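Local coordinates for protein glycosyl transferase (Staphylococcus aureus, PDB 5TZJ) that belongs to the family 2 glycosyl transferases, holds uridine-diphosphate-N-acetylglucosamine in a pocket of its N-terminal part and also contains a helical TarS-type linker domain, at residues 218-229 with 273-284. Residues are numbered along the deposited sequence; the frame is centred on the assembly and turned at random.
Sequences PEDFYEVMRLIA and QWINALGDFIQA
Y222 of the segment 218-229 fits as a knob into a hole formed by W274, A277, L278 and F281 of the segment 273-284. Over these segments the helix axes run almost parallel (8°), 8.3 Å apart at closest approach. With CG anti to its carbonyl carbon (chi1 -75°), the Y222 ring lies over the backbone of the partner helix: one face covers L278, whose CB stands 4.0 Å from the ring centroid, and the opposite face is backed by F221. W274 meets the tyrosine ring at its edge, CE3 being 3.9 Å from Y222 CE2, while the face of its five-membered ring receives P218 CG in a CH-pi contact, 3.7 Å from the centroid. Further along, F281 points its CG away from its own backbone N (chi1 153°), which turns one face of the ring to M225. There M225 CB sits nearly on the ring normal, 3.4 Å from the F281 centroid, and the sulfur lies farther off above the same face as a distant Met-aromatic contact. The other face is covered by I282, and A229 CB comes up to the ring edge. No direct hydrogen bond joins the helices; at the solvent-facing margin a water donates to both E219 OE2 (2.7 Å) and Q273 O (2.8 Å). R226 lays its CD against D280 O, while its guanidinium grips E223 side-on through NE and NH2. The buried Y222 hydroxyl is satisfied by T259, and the rings of H253, in helix 239-256, and F281 meet edge-to-face. Cohesion within this helical linker region thus comes chiefly from CH-pi and apolar packing, with the charged groups kept to the periphery of the interface.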
loop_
_atom_site.group_PDB
_atom_site.type_symbol
_atom_site.label_atom_id
_atom_site.label_comp_id
_atom_site.label_asym_id
_atom_site.label_seq_id
_atom_site.Cartn_x
_atom_site.Cartn_y
_atom_site.Cartn_z
ATOM N N PRO A 218 -17.412 -1.758 -0.459
ATOM C CA PRO A 218 -16.767 -2.811 0.351
ATOM C C PRO A 218 -16.423 -4.003 -0.509
ATOM O O PRO A 218 -15.385 -4.644 -0.321
ATOM C CB PRO A 218 -17.841 -3.166 1.407
ATOM C CG PRO A 218 -18.795 -2.052 1.400
ATOM C CD PRO A 218 -18.745 -1.381 0.042
ATOM N N GLU A 219 -17.270 -4.288 -1.499
ATOM C CA GLU A 219 -17.016 -5.405 -2.393
ATOM C C GLU A 219 -15.671 -5.238 -3.116
ATOM O O GLU A 219 -14.855 -6.165 -3.155
ATOM C CB GLU A 219 -18.174 -5.525 -3.392
ATOM C CG GLU A 219 -19.552 -5.861 -2.736
ATOM C CD GLU A 219 -20.267 -4.659 -2.057
ATOM O OE1 GLU A 219 -19.850 -3.483 -2.228
ATOM O OE2 GLU A 219 -21.281 -4.908 -1.349
ATOM N N ASP A 220 -15.437 -4.072 -3.720
ATOM C CA ASP A 220 -14.175 -3.890 -4.450
ATOM C C ASP A 220 -12.989 -3.848 -3.491
ATOM O O ASP A 220 -11.937 -4.433 -3.767
ATOM C CB ASP A 220 -14.221 -2.609 -5.292
ATOM C CG ASP A 220 -15.187 -2.713 -6.419
ATOM O OD1 ASP A 220 -15.488 -3.850 -6.822
ATOM O OD2 ASP A 220 -15.650 -1.681 -6.906
ATOM N N PHE A 221 -13.133 -3.148 -2.358
ATOM C CA PHE A 221 -12.027 -3.042 -1.418
ATOM C C PHE A 221 -11.590 -4.409 -0.928
ATOM O O PHE A 221 -10.393 -4.729 -0.926
ATOM C CB PHE A 221 -12.425 -2.165 -0.219
ATOM C CG PHE A 221 -11.368 -2.080 0.840
ATOM C CD1 PHE A 221 -10.212 -1.341 0.614
ATOM C CD2 PHE A 221 -11.513 -2.751 2.056
ATOM C CE1 PHE A 221 -9.202 -1.250 1.587
ATOM C CE2 PHE A 221 -10.531 -2.657 3.036
ATOM C CZ PHE A 221 -9.359 -1.900 2.798
ATOM N N TYR A 222 -12.554 -5.231 -0.474
ATOM C CA TYR A 222 -12.197 -6.489 0.168
ATOM C C TYR A 222 -11.865 -7.576 -0.837
ATOM O O TYR A 222 -11.233 -8.561 -0.465
ATOM C CB TYR A 222 -13.354 -6.970 1.085
ATOM C CG TYR A 222 -13.438 -6.163 2.381
ATOM C CD1 TYR A 222 -12.425 -6.244 3.342
ATOM C CD2 TYR A 222 -14.509 -5.295 2.622
ATOM C CE1 TYR A 222 -12.481 -5.471 4.508
ATOM C CE2 TYR A 222 -14.569 -4.536 3.828
ATOM C CZ TYR A 222 -13.550 -4.668 4.759
ATOM O OH TYR A 222 -13.515 -3.908 5.938
ATOM N N GLU A 223 -12.218 -7.395 -2.123
ATOM C CA GLU A 223 -11.674 -8.284 -3.142
ATOM C C GLU A 223 -10.162 -8.103 -3.264
ATOM O O GLU A 223 -9.428 -9.068 -3.488
ATOM C CB GLU A 223 -12.353 -8.012 -4.512
ATOM C CG GLU A 223 -11.645 -8.685 -5.706
ATOM C CD GLU A 223 -11.795 -10.199 -5.684
ATOM O OE1 GLU A 223 -11.154 -10.889 -6.499
ATOM O OE2 GLU A 223 -12.555 -10.728 -4.829
ATOM N N VAL A 224 -9.667 -6.867 -3.176
ATOM C CA VAL A 224 -8.196 -6.711 -3.200
ATOM C C VAL A 224 -7.573 -7.370 -1.962
ATOM O O VAL A 224 -6.468 -7.934 -2.024
ATOM C CB VAL A 224 -7.809 -5.225 -3.246
ATOM C CG1 VAL A 224 -6.259 -5.037 -3.124
ATOM C CG2 VAL A 224 -8.442 -4.485 -4.498
ATOM N N MET A 225 -8.272 -7.319 -0.827
ATOM C CA MET A 225 -7.710 -7.970 0.377
ATOM C C MET A 225 -7.643 -9.496 0.196
ATOM O O MET A 225 -6.615 -10.125 0.507
ATOM C CB MET A 225 -8.527 -7.590 1.622
ATOM C CG MET A 225 -8.548 -6.070 1.950
ATOM S SD MET A 225 -6.920 -5.317 2.078
ATOM C CE MET A 225 -6.860 -4.326 0.548
ATOM N N ARG A 226 -8.727 -10.098 -0.319
ATOM C CA ARG A 226 -8.734 -11.522 -0.654
ATOM C C ARG A 226 -7.600 -11.885 -1.617
ATOM O O ARG A 226 -6.917 -12.901 -1.435
ATOM C CB ARG A 226 -10.098 -11.894 -1.255
ATOM C CG ARG A 226 -10.285 -13.389 -1.482
ATOM C CD ARG A 226 -11.563 -13.672 -2.263
ATOM N NE ARG A 226 -11.419 -13.215 -3.653
ATOM C CZ ARG A 226 -10.681 -13.833 -4.586
ATOM N NH1 ARG A 226 -10.055 -14.971 -4.286
ATOM N NH2 ARG A 226 -10.621 -13.330 -5.846
ATOM N N LEU A 227 -7.432 -11.117 -2.706
ATOM C CA LEU A 227 -6.336 -11.415 -3.629
ATOM C C LEU A 227 -4.992 -11.412 -2.913
ATOM O O LEU A 227 -4.104 -12.202 -3.248
ATOM C CB LEU A 227 -6.307 -10.412 -4.811
ATOM C CG LEU A 227 -7.492 -10.513 -5.772
ATOM C CD1 LEU A 227 -7.609 -9.318 -6.723
ATOM C CD2 LEU A 227 -7.335 -11.785 -6.607
ATOM N N ILE A 228 -4.805 -10.505 -1.951
ATOM C CA ILE A 228 -3.555 -10.474 -1.190
ATOM C C ILE A 228 -3.386 -11.741 -0.378
ATOM O O ILE A 228 -2.303 -12.319 -0.338
ATOM C CB ILE A 228 -3.482 -9.217 -0.300
ATOM C CG1 ILE A 228 -3.201 -7.988 -1.172
ATOM C CG2 ILE A 228 -2.274 -9.276 0.670
ATOM C CD1 ILE A 228 -3.491 -6.680 -0.394
ATOM N N ALA A 229 -4.458 -12.197 0.274
ATOM C CA ALA A 229 -4.366 -13.425 1.046
ATOM C C ALA A 229 -4.068 -14.603 0.123
ATOM O O ALA A 229 -3.248 -15.457 0.454
ATOM C CB ALA A 229 -5.686 -13.651 1.839
ATOM N N GLN A 273 -23.552 -5.424 4.067
ATOM C CA GLN A 273 -22.679 -5.411 2.894
ATOM C C GLN A 273 -21.218 -5.523 3.316
ATOM O O GLN A 273 -20.414 -6.195 2.658
ATOM C CB GLN A 273 -22.860 -4.131 2.095
ATOM C CG GLN A 273 -24.201 -3.912 1.498
ATOM C CD GLN A 273 -24.334 -2.467 0.989
ATOM O OE1 GLN A 273 -23.430 -1.936 0.300
ATOM N NE2 GLN A 273 -25.440 -1.824 1.354
ATOM N N TRP A 274 -20.856 -4.821 4.386
ATOM C CA TRP A 274 -19.477 -4.868 4.884
ATOM C C TRP A 274 -19.106 -6.275 5.376
ATOM O O TRP A 274 -18.025 -6.780 5.060
ATOM C CB TRP A 274 -19.271 -3.826 6.004
ATOM C CG TRP A 274 -19.135 -2.427 5.486
ATOM C CD1 TRP A 274 -20.118 -1.673 4.888
ATOM C CD2 TRP A 274 -17.931 -1.642 5.430
ATOM N NE1 TRP A 274 -19.604 -0.448 4.502
ATOM C CE2 TRP A 274 -18.270 -0.406 4.825
ATOM C CE3 TRP A 274 -16.598 -1.860 5.853
ATOM C CZ2 TRP A 274 -17.329 0.623 4.628
ATOM C CZ3 TRP A 274 -15.654 -0.818 5.692
ATOM C CH2 TRP A 274 -16.036 0.405 5.074
ATOM N N ILE A 275 -19.969 -6.915 6.193
ATOM C CA ILE A 275 -19.541 -8.201 6.750
ATOM C C ILE A 275 -19.546 -9.284 5.677
ATOM O O ILE A 275 -18.721 -10.212 5.699
ATOM C CB ILE A 275 -20.401 -8.596 7.983
ATOM C CG1 ILE A 275 -19.701 -9.645 8.885
ATOM C CG2 ILE A 275 -21.785 -9.176 7.584
ATOM C CD1 ILE A 275 -18.638 -9.054 9.895
ATOM N N ASN A 276 -20.436 -9.185 4.682
ATOM C CA ASN A 276 -20.370 -10.150 3.603
ATOM C C ASN A 276 -19.055 -9.989 2.812
ATOM O O ASN A 276 -18.384 -10.978 2.499
ATOM C CB ASN A 276 -21.622 -10.020 2.735
ATOM C CG ASN A 276 -22.886 -10.506 3.482
ATOM O OD1 ASN A 276 -22.817 -11.387 4.359
ATOM N ND2 ASN A 276 -24.040 -9.926 3.150
ATOM N N ALA A 277 -18.653 -8.766 2.509
ATOM C CA ALA A 277 -17.400 -8.594 1.754
ATOM C C ALA A 277 -16.175 -8.934 2.611
ATOM O O ALA A 277 -15.270 -9.658 2.168
ATOM C CB ALA A 277 -17.272 -7.172 1.227
ATOM N N LEU A 278 -16.122 -8.404 3.843
ATOM C CA LEU A 278 -15.023 -8.785 4.729
ATOM C C LEU A 278 -14.977 -10.293 4.938
ATOM O O LEU A 278 -13.899 -10.897 4.956
ATOM C CB LEU A 278 -15.156 -8.049 6.067
ATOM C CG LEU A 278 -14.178 -8.468 7.187
ATOM C CD1 LEU A 278 -12.784 -7.949 6.801
ATOM C CD2 LEU A 278 -14.678 -7.766 8.456
ATOM N N GLY A 279 -16.126 -10.939 5.134
ATOM C CA GLY A 279 -16.069 -12.375 5.345
ATOM C C GLY A 279 -15.515 -13.122 4.126
ATOM O O GLY A 279 -14.848 -14.154 4.268
ATOM N N ASP A 280 -15.807 -12.641 2.908
ATOM C CA ASP A 280 -15.248 -13.313 1.719
ATOM C C ASP A 280 -13.725 -13.222 1.711
ATOM O O ASP A 280 -13.040 -14.118 1.194
ATOM C CB ASP A 280 -15.788 -12.712 0.406
ATOM C CG ASP A 280 -17.203 -13.142 0.089
ATOM O OD1 ASP A 280 -17.683 -14.117 0.682
ATOM O OD2 ASP A 280 -17.849 -12.497 -0.791
ATOM N N PHE A 281 -13.182 -12.148 2.288
ATOM C CA PHE A 281 -11.736 -12.006 2.421
ATOM C C PHE A 281 -11.217 -12.922 3.548
ATOM O O PHE A 281 -10.296 -13.737 3.325
ATOM C CB PHE A 281 -11.422 -10.529 2.664
ATOM C CG PHE A 281 -10.118 -10.220 3.440
ATOM C CD1 PHE A 281 -8.914 -10.818 3.109
ATOM C CD2 PHE A 281 -10.128 -9.212 4.415
ATOM C CE1 PHE A 281 -7.722 -10.476 3.778
ATOM C CE2 PHE A 281 -8.965 -8.833 5.080
ATOM C CZ PHE A 281 -7.748 -9.450 4.752
ATOM N N ILE A 282 -11.865 -12.882 4.715
ATOM C CA ILE A 282 -11.376 -13.719 5.835
ATOM C C ILE A 282 -11.547 -15.206 5.530
ATOM O O ILE A 282 -10.737 -16.022 5.975
ATOM C CB ILE A 282 -12.067 -13.280 7.135
ATOM C CG1 ILE A 282 -11.800 -11.792 7.334
ATOM C CG2 ILE A 282 -11.533 -14.077 8.395
ATOM C CD1 ILE A 282 -10.248 -11.476 7.270
ATOM N N GLN A 283 -12.505 -15.581 4.657
ATOM C CA GLN A 283 -12.672 -16.992 4.335
ATOM C C GLN A 283 -11.531 -17.540 3.494
ATOM O O GLN A 283 -11.310 -18.760 3.462
ATOM C CB GLN A 283 -14.038 -17.219 3.659
ATOM C CG GLN A 283 -15.143 -17.322 4.742
ATOM C CD GLN A 283 -16.577 -17.369 4.216
ATOM O OE1 GLN A 283 -16.827 -17.576 3.036
ATOM N NE2 GLN A 283 -17.531 -17.161 5.117
ATOM N N ALA A 284 -10.769 -16.682 2.864
ATOM C CA ALA A 284 -9.554 -17.131 2.213
ATOM C C ALA A 284 -8.397 -17.339 3.187
ATOM O O ALA A 284 -7.371 -17.862 2.745
ATOM C CB ALA A 284 -9.111 -16.092 1.163
HETATM O O HOH W 1 -21.164 -7.153 0.115
#